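Local coordinates for protein aryl acylamidase (bacterium CSBL00001, PDB 4YJ6) that probably hydrolyses the amide bond of aryl acylamides, as a member of the amidase signature family of hydrolases, at residues D354-M357 with K358-A362. Numbering follows the deposited sequence.
Sequences DALM and KWIDA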
# COMPACT_ATOMS: atom_id res chain seq x y z
N ASP A 354 -13.39 19.18 -1.04
CA ASP A 354 -13.35 20.27 -0.10
C ASP A 354 -12.41 19.99 1.08
O ASP A 354 -11.72 20.90 1.53
CB ASP A 354 -14.76 20.55 0.45
CG ASP A 354 -15.66 21.26 -0.57
OD1 ASP A 354 -15.18 21.63 -1.67
OD2 ASP A 354 -16.86 21.47 -0.24
N ALA A 355 -12.40 18.76 1.60
CA ALA A 355 -11.60 18.41 2.77
C ALA A 355 -10.11 18.55 2.49
O ALA A 355 -9.33 18.88 3.37
CB ALA A 355 -11.92 16.97 3.23
N LEU A 356 -9.73 18.26 1.25
CA LEU A 356 -8.35 18.44 0.83
C LEU A 356 -8.03 19.92 0.64
O LEU A 356 -7.00 20.40 1.08
CB LEU A 356 -8.09 17.67 -0.48
CG LEU A 356 -6.71 17.93 -1.11
CD1 LEU A 356 -5.59 17.81 -0.12
CD2 LEU A 356 -6.51 16.93 -2.28
N MSE A 357 -8.93 20.67 0.00
CA MSE A 357 -8.69 22.09 -0.20
C MSE A 357 -8.52 22.79 1.15
O MSE A 357 -7.81 23.77 1.27
CB MSE A 357 -9.83 22.73 -1.02
CG MSE A 357 -9.54 24.13 -1.50
SE MSE A 357 -8.03 24.17 -2.80
CE MSE A 357 -8.90 23.51 -4.43
N LYS A 358 -9.18 22.28 2.19
CA LYS A 358 -8.97 22.85 3.52
C LYS A 358 -7.47 22.87 3.87
O LYS A 358 -6.94 23.88 4.33
CB LYS A 358 -9.72 22.03 4.57
CG LYS A 358 -9.39 22.42 6.01
CD LYS A 358 -10.14 21.51 6.97
CE LYS A 358 -9.59 20.08 6.94
NZ LYS A 358 -9.99 19.29 8.15
N TRP A 359 -6.81 21.73 3.66
CA TRP A 359 -5.38 21.63 4.03
C TRP A 359 -4.51 22.40 3.04
O TRP A 359 -3.49 22.99 3.43
CB TRP A 359 -4.97 20.15 4.07
CG TRP A 359 -5.60 19.45 5.22
CD1 TRP A 359 -6.58 18.51 5.17
CD2 TRP A 359 -5.31 19.66 6.60
NE1 TRP A 359 -6.90 18.09 6.45
CE2 TRP A 359 -6.15 18.80 7.35
CE3 TRP A 359 -4.42 20.50 7.28
CZ2 TRP A 359 -6.12 18.75 8.75
CZ3 TRP A 359 -4.38 20.45 8.66
CH2 TRP A 359 -5.23 19.58 9.38
N ILE A 360 -4.90 22.36 1.77
CA ILE A 360 -4.23 23.16 0.74
C ILE A 360 -4.19 24.64 1.15
O ILE A 360 -3.14 25.28 1.10
CB ILE A 360 -4.92 22.99 -0.63
CG1 ILE A 360 -4.75 21.57 -1.14
CG2 ILE A 360 -4.37 24.00 -1.64
CD1 ILE A 360 -3.33 21.08 -1.08
N ASP A 361 -5.31 25.17 1.61
CA ASP A 361 -5.34 26.56 2.04
C ASP A 361 -4.58 26.74 3.35
O ASP A 361 -3.92 27.75 3.57
CB ASP A 361 -6.79 27.04 2.21
CG ASP A 361 -7.53 27.18 0.90
OD1 ASP A 361 -6.90 27.32 -0.18
OD2 ASP A 361 -8.78 27.17 0.95
N ALA A 362 -4.67 25.75 4.23
CA ALA A 362 -4.07 25.88 5.55
C ALA A 362 -2.54 26.02 5.44
O ALA A 362 -1.91 26.70 6.28
CB ALA A 362 -4.43 24.67 6.39
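Ile360 N bonds to Leu356 O at 3.0 Å, nearly straight at 171°, and Lys358 N to Asp354 O and Asp361 N to Met357 O repeat this i to i+4 pattern of an alpha helix. Trp359 departs from it. Its N makes a weak bond to Leu356 O, one residue further on than the usual acceptor. Leu356 O therefore receives two N-H groups, while the O atom of Ala355 is left buried without a polar partner. Instead, Trp359 CD1 approaches that oxygen to 3.3 Å, obliquely to the indole ring. The first torsion of Trp359, -70°, sets CG beside the backbone N and swings the indole back toward Ala355. Lys358 CE lies over one indole face near its rim, brought there by a bend at chi3 (70°). Next to it, Leu356, Met357 and Ile360 form an apolar patch. Leu356 CD1 meets Ile360 CG1 at 4.0 Å, and the selenium of Met357, a selenomethionine, rests 3.8 Å from Ile360 CG2. The two branches of Ile360 thus serve different partners one turn back. An alanine at Ile360 would remove CG1, CG2 and CD1, and would probably thin the packing on Leu356 CD1 and the Met357 selenium and open a gap toward Thr330 and Val331 of helix 315-339. Trp359 also packs on that helix, through Asp320 and Cys323, and its ring meets Phe138. At the start of the helix, Asp354 OD1 forms a salt bridge with Arg349. The short helix 354-363 is thus amphipathic: Leu356, Met357, Trp359 and Ile360 are buried, while Asp354, Lys358 and Asp361 keep charge on its exposed side. The carbonyl of Ala355, met by carbon atoms alone, is consistent with a local break in the i to i+4 bonding.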